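PDB 6C0D: amidase, hydantoinase/carbamoylase family from Paraburkholderia phymatum, which probably hydrolyses N-carbamoyl-L-amino acids as a zinc-dependent, homodimeric amidase of the peptidase M20 family. Local coordinates for residues R29-T34 with I48-W53; R40-P45 with S130-E135. All coordinates share one frame; numbering follows the deposited sequence.

Both contacts lie in the part of the chain that carries the zinc site, and their centres are about 10 Å apart. Their segments alternate along the sequence: 29-34 and 40-45 flank strand 37-38, and helix 45-60 with segment 48-53 follows. In contact 1 Phe31 packs on that helix. In contact 2 the turn just before the helix is tied to the loop 130-135, which holds Glu135, a predicted zinc ligand. Arg40 joins the two, since its NH1 lies 2.9 Å from Phe31 O, probably as a hydrogen bond. Contact 2 is near the metal site, with the Ser42 side chain about 7 Å from that of His89 and about 11 Å from the bound zinc.

Contact 1: residues R29-T34 with I48-W53; sequences RSFGAT and IDARRW
Phe31 packs on one side of helix 45-60, touching Asp49, Ala50 and Trp53. This is an apolar helix-to-loop contact in the zinc-binding part of an M20-family fold. The residue just after helix 18-30 lays its ring on the next helix of the chain, joining the first two helices. Asp49 comes first. Asp49 CB lies 4.0 Å from Phe31 CD1, so the methylene rather than the carboxylate meets the ring. The two side chains run at about a right angle to each other.

Ala50 follows and sits under the ring. Ala50 CA is 3.9 Å from the centroid of the Phe31 ring and only 13° off the ring normal, a CH-pi contact over the centre of one face. The Ala50 methyl reaches further back, with CB 3.6 Å from Phe31 CB. The ring therefore lies against the helix backbone itself. The same methyl also touches Leu28 and Arg40.

Trp53, one turn on, meets the far end of the ring. Its CG is anti to the backbone N (chi1 169°), which carries the indole back over helix 18-30, where it touches Asp24, Thr27 and Leu28. The indole and the Phe31 ring are oblique, with planes 41° apart and 5.5 Å between the centroids of the phenyl and the five-membered ring. The Trp53 methylene closes the contact, with CB 3.7 Å from Phe31 CZ.

Contact 2: residues R40-P45 with S130-E135; sequences RLSLSP and SWIDEE
The Asp133 carboxylate is the flat group of this contact, and Ser42 OG meets it from above its plane. Ser42 OG donates to Asp133 OD1 at 2.8 Å, from a position 40° out of the carboxylate plane. Ser42 CB also lies near that oxygen, 3.4 Å from Asp133 OD1. Other bonds to the carboxylate come from the loop that follows: Thr137 N donates to OD1, and Phe138 N and Ser139 N donate to OD2.

Ser42 reaches the carboxylate from a type II beta turn, Leu41 to Ser44, closed by Ser44 N to Leu41 O at 3.0 Å. Leu41 O also accepts from Ser44 OG at 2.7 Å, in the carbonyl plane on a lone pair. Ser44 is the N-cap of helix 45-60, so the turn leads directly into the helix.

Next to the polar pair is an apolar patch. Ile132 CG1 is anti to the backbone N (chi1 -173°), and its CD1 ends against the two middle residues of the turn. Ile132 CD1 lies 3.8 Å from Ser42 CB and 3.9 Å from Leu43 CD2. The Leu43 and Ile132 side chains cross at about a right angle.

Asp133 is buried, and its two oxygens take four hydrogen bonds, which would probably favour the charged carboxylate. The three backbone bonds hold the carboxylate in its own loop, which carries Glu135, a predicted zinc ligand. The Ser42 bond ties the turn to it.

Contact 1: residues R29-T34 with I48-W53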
loop_
_atom_site.group_PDB
_atom_site.type_symbol
_atom_site.label_atom_id
_atom_site.label_comp_id
_atom_site.label_asym_id
_atom_site.label_seq_id
_atom_site.Cartn_x
_atom_site.Cartn_y
_atom_site.Cartn_z
ATOM N N ARG A 29 23.321 10.376 27.902
ATOM C CA ARG A 29 22.088 9.608 27.742
ATOM C C ARG A 29 20.961 10.148 28.615
ATOM O O ARG A 29 19.792 10.095 28.219
ATOM C CB ARG A 29 22.340 8.134 28.073
ATOM C CG ARG A 29 21.108 7.237 27.957
ATOM C CD ARG A 29 21.352 5.863 28.585
ATOM N NE ARG A 29 20.638 4.790 27.892
ATOM C CZ ARG A 29 21.031 3.518 27.888
ATOM N NH1 ARG A 29 22.128 3.154 28.543
ATOM N NH2 ARG A 29 20.336 2.610 27.224
ATOM N N SER A 30 21.282 10.666 29.801
ATOM C CA SER A 30 20.233 11.130 30.702
ATOM C C SER A 30 19.472 12.336 30.156
ATOM O O SER A 30 18.341 12.589 30.595
ATOM C CB SER A 30 20.822 11.451 32.076
ATOM O OG SER A 30 21.561 12.657 32.045
ATOM N N PHE A 31 20.057 13.083 29.217
ATOM C CA PHE A 31 19.367 14.196 28.561
ATOM C C PHE A 31 18.477 13.634 27.459
ATOM O O PHE A 31 18.911 13.424 26.326
ATOM C CB PHE A 31 20.360 15.208 27.999
ATOM C CG PHE A 31 21.142 15.948 29.050
ATOM C CD1 PHE A 31 20.570 17.008 29.745
ATOM C CD2 PHE A 31 22.451 15.594 29.332
ATOM C CE1 PHE A 31 21.293 17.692 30.709
ATOM C CE2 PHE A 31 23.173 16.265 30.296
ATOM C CZ PHE A 31 22.603 17.316 30.978
ATOM N N GLY A 32 17.211 13.397 27.795
ATOM C CA GLY A 32 16.244 12.901 26.839
ATOM C C GLY A 32 15.937 11.423 26.934
ATOM O O GLY A 32 15.171 10.918 26.101
ATOM N N ALA A 33 16.502 10.720 27.916
ATOM C CA ALA A 33 16.264 9.285 28.053
ATOM C C ALA A 33 14.773 8.991 28.091
ATOM O O ALA A 33 14.031 9.572 28.889
ATOM C CB ALA A 33 16.933 8.744 29.319
ATOM N N THR A 34 14.342 8.089 27.212
ATOM C CA THR A 34 12.932 7.718 27.085
ATOM C C THR A 34 12.894 6.208 26.891
ATOM O O THR A 34 13.164 5.714 25.792
ATOM C CB THR A 34 12.266 8.443 25.922
ATOM O OG1 THR A 34 12.572 9.840 25.993
ATOM C CG2 THR A 34 10.766 8.265 25.979
ATOM N N ILE A 48 19.207 21.523 24.030
ATOM C CA ILE A 48 20.015 22.661 24.460
ATOM C C ILE A 48 20.657 22.376 25.812
ATOM O O ILE A 48 21.828 22.703 26.034
ATOM C CB ILE A 48 19.165 23.948 24.493
ATOM C CG1 ILE A 48 18.730 24.330 23.077
ATOM C CG2 ILE A 48 19.943 25.081 25.142
ATOM C CD1 ILE A 48 19.881 24.433 22.086
ATOM N N ASP A 49 19.904 21.758 26.731
ATOM C CA ASP A 49 20.454 21.402 28.037
ATOM C C ASP A 49 21.674 20.504 27.886
ATOM O O ASP A 49 22.707 20.715 28.535
ATOM C CB ASP A 49 19.398 20.692 28.890
ATOM C CG ASP A 49 18.373 21.632 29.472
ATOM O OD1 ASP A 49 18.648 22.848 29.599
ATOM O OD2 ASP A 49 17.281 21.138 29.817
ATOM N N ALA A 50 21.566 19.492 27.023
ATOM C CA ALA A 50 22.680 18.585 26.788
ATOM C C ALA A 50 23.867 19.314 26.175
ATOM O O ALA A 50 25.025 18.994 26.473
ATOM C CB ALA A 50 22.231 17.441 25.882
ATOM N N ARG A 51 23.598 20.295 25.310
ATOM C CA ARG A 51 24.680 21.046 24.682
ATOM C C ARG A 51 25.404 21.922 25.695
ATOM O O ARG A 51 26.630 22.057 25.639
ATOM C CB ARG A 51 24.138 21.885 23.526
ATOM C CG ARG A 51 23.758 21.019 22.344
ATOM C CD ARG A 51 23.254 21.747 21.076
ATOM N NE ARG A 51 22.695 20.676 20.273
ATOM C CZ ARG A 51 23.374 19.943 19.396
ATOM N NH1 ARG A 51 24.639 20.232 19.084
ATOM N NH2 ARG A 51 22.764 18.927 18.803
ATOM N N ARG A 52 24.666 22.528 26.626
ATOM C CA ARG A 52 25.326 23.302 27.669
ATOM C C ARG A 52 26.196 22.405 28.540
ATOM O O ARG A 52 27.333 22.765 28.873
ATOM C CB ARG A 52 24.287 24.047 28.504
ATOM C CG ARG A 52 23.617 25.166 27.732
ATOM C CD ARG A 52 22.462 25.788 28.496
ATOM N NE ARG A 52 21.901 26.896 27.736
ATOM C CZ ARG A 52 20.644 27.308 27.837
ATOM N NH1 ARG A 52 19.809 26.691 28.665
ATOM N NH2 ARG A 52 20.221 28.327 27.104
ATOM N N TRP A 53 25.689 21.223 28.902
ATOM C CA TRP A 53 26.503 20.282 29.661
ATOM C C TRP A 53 27.755 19.908 28.879
ATOM O O TRP A 53 28.870 19.933 29.414
ATOM C CB TRP A 53 25.691 19.033 30.009
ATOM C CG TRP A 53 26.553 17.930 30.556
ATOM C CD1 TRP A 53 26.974 17.779 31.849
ATOM C CD2 TRP A 53 27.116 16.834 29.821
ATOM N NE1 TRP A 53 27.766 16.662 31.960
ATOM C CE2 TRP A 53 27.865 16.062 30.732
ATOM C CE3 TRP A 53 27.052 16.427 28.484
ATOM C CZ2 TRP A 53 28.551 14.909 30.348
ATOM C CZ3 TRP A 53 27.731 15.274 28.105
ATOM C CH2 TRP A 53 28.472 14.532 29.034
#

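Contact 2: residues R40-P45 with S130-E135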
loop_
_atom_site.group_PDB
_atom_site.type_symbol
_atom_site.label_atom_id
_atom_site.label_comp_id
_atom_site.label_asym_id
_atom_site.label_seq_id
_atom_site.Cartn_x
_atom_site.Cartn_y
_atom_site.Cartn_z
ATOM N N ARG A 40 15.954 13.491 21.675
ATOM C CA ARG A 40 16.715 14.726 21.849
ATOM C C ARG A 40 16.804 15.402 20.476
ATOM O O ARG A 40 17.837 15.368 19.794
ATOM C CB ARG A 40 18.095 14.442 22.447
ATOM C CG ARG A 40 18.833 15.664 22.945
ATOM C CD ARG A 40 20.016 15.295 23.831
ATOM N NE ARG A 40 21.028 14.549 23.099
ATOM C CZ ARG A 40 21.506 13.363 23.461
ATOM N NH1 ARG A 40 21.074 12.774 24.572
ATOM N NH2 ARG A 40 22.429 12.772 22.714
ATOM N N LEU A 41 15.696 16.025 20.066
ATOM C CA LEU A 41 15.633 16.674 18.762
ATOM C C LEU A 41 16.377 18.006 18.785
ATOM O O LEU A 41 16.309 18.749 19.767
ATOM C CB LEU A 41 14.180 16.900 18.339
ATOM C CG LEU A 41 13.227 15.700 18.379
ATOM C CD1 LEU A 41 11.918 16.033 17.686
ATOM C CD2 LEU A 41 13.863 14.459 17.774
ATOM N N SER A 42 17.074 18.308 17.686
ATOM C CA SER A 42 17.865 19.534 17.578
ATOM C C SER A 42 17.105 20.758 18.082
ATOM O O SER A 42 15.969 21.007 17.676
ATOM C CB SER A 42 18.276 19.763 16.126
ATOM O OG SER A 42 19.109 18.732 15.652
ATOM N N LEU A 43 17.748 21.514 18.974
ATOM C CA LEU A 43 17.318 22.807 19.501
ATOM C C LEU A 43 16.110 22.721 20.427
ATOM O O LEU A 43 15.610 23.767 20.861
ATOM C CB LEU A 43 17.011 23.816 18.383
ATOM C CG LEU A 43 18.143 23.984 17.367
ATOM C CD1 LEU A 43 17.717 24.935 16.263
ATOM C CD2 LEU A 43 19.407 24.463 18.054
ATOM N N SER A 44 15.613 21.526 20.738
ATOM C CA SER A 44 14.614 21.382 21.783
ATOM C C SER A 44 15.243 21.726 23.131
ATOM O O SER A 44 16.468 21.698 23.275
ATOM C CB SER A 44 14.077 19.956 21.803
ATOM O OG SER A 44 15.112 19.058 22.177
ATOM N N PRO A 45 14.430 22.067 24.137
ATOM C CA PRO A 45 15.005 22.373 25.461
ATOM C C PRO A 45 15.940 21.298 25.998
ATOM O O PRO A 45 16.989 21.631 26.564
ATOM C CB PRO A 45 13.761 22.537 26.341
ATOM C CG PRO A 45 12.731 23.048 25.404
ATOM C CD PRO A 45 12.991 22.382 24.079
ATOM N N SER A 130 30.123 18.591 18.123
ATOM C CA SER A 130 28.790 18.012 17.933
ATOM C C SER A 130 28.067 18.877 16.905
ATOM O O SER A 130 27.575 19.962 17.241
ATOM C CB SER A 130 28.002 17.939 19.242
ATOM O OG SER A 130 26.665 17.519 18.986
ATOM N N TRP A 131 28.013 18.409 15.657
ATOM C CA TRP A 131 27.365 19.179 14.597
ATOM C C TRP A 131 25.857 19.167 14.785
ATOM O O TRP A 131 25.259 18.101 14.951
ATOM C CB TRP A 131 27.701 18.596 13.226
ATOM C CG TRP A 131 29.143 18.262 13.030
ATOM C CD1 TRP A 131 29.688 17.013 12.867
ATOM C CD2 TRP A 131 30.238 19.186 12.988
ATOM N NE1 TRP A 131 31.053 17.112 12.705
ATOM C CE2 TRP A 131 31.417 18.431 12.784
ATOM C CE3 TRP A 131 30.334 20.585 13.090
ATOM C CZ2 TRP A 131 32.674 19.023 12.681
ATOM C CZ3 TRP A 131 31.589 21.173 13.005
ATOM C CH2 TRP A 131 32.742 20.393 12.799
ATOM N N ILE A 132 25.227 20.345 14.716
ATOM C CA ILE A 132 23.782 20.432 14.933
ATOM C C ILE A 132 23.031 19.733 13.801
ATOM O O ILE A 132 23.433 19.785 12.631
ATOM C CB ILE A 132 23.342 21.909 15.067
ATOM C CG1 ILE A 132 21.862 22.028 15.463
ATOM C CG2 ILE A 132 23.568 22.673 13.754
ATOM C CD1 ILE A 132 21.552 21.488 16.853
ATOM N N ASP A 133 21.939 19.050 14.162
ATOM C CA ASP A 133 20.894 18.591 13.235
ATOM C C ASP A 133 21.416 17.709 12.100
ATOM O O ASP A 133 21.001 17.836 10.944
ATOM C CB ASP A 133 20.089 19.766 12.664
ATOM C CG ASP A 133 18.638 19.384 12.392
ATOM O OD1 ASP A 133 18.176 18.409 13.030
ATOM O OD2 ASP A 133 17.961 20.029 11.552
ATOM N N GLU A 134 22.270 16.752 12.445
ATOM C CA GLU A 134 22.592 15.713 11.474
ATOM C C GLU A 134 21.333 14.968 11.042
ATOM O O GLU A 134 21.208 14.572 9.880
ATOM C CB GLU A 134 23.620 14.745 12.061
ATOM C CG GLU A 134 24.150 13.702 11.094
ATOM C CD GLU A 134 23.245 12.486 10.980
ATOM O OE1 GLU A 134 22.379 12.283 11.866
ATOM O OE2 GLU A 134 23.386 11.746 9.985
ATOM N N GLU A 135 20.384 14.776 11.962
ATOM C CA GLU A 135 19.185 13.992 11.686
ATOM C C GLU A 135 18.117 14.775 10.937
ATOM O O GLU A 135 17.124 14.178 10.509
ATOM C CB GLU A 135 18.603 13.442 12.996
ATOM C CG GLU A 135 19.605 12.608 13.812
ATOM C CD GLU A 135 19.752 11.182 13.294
ATOM O OE1 GLU A 135 19.220 10.880 12.201
ATOM O OE2 GLU A 135 20.391 10.359 13.995
#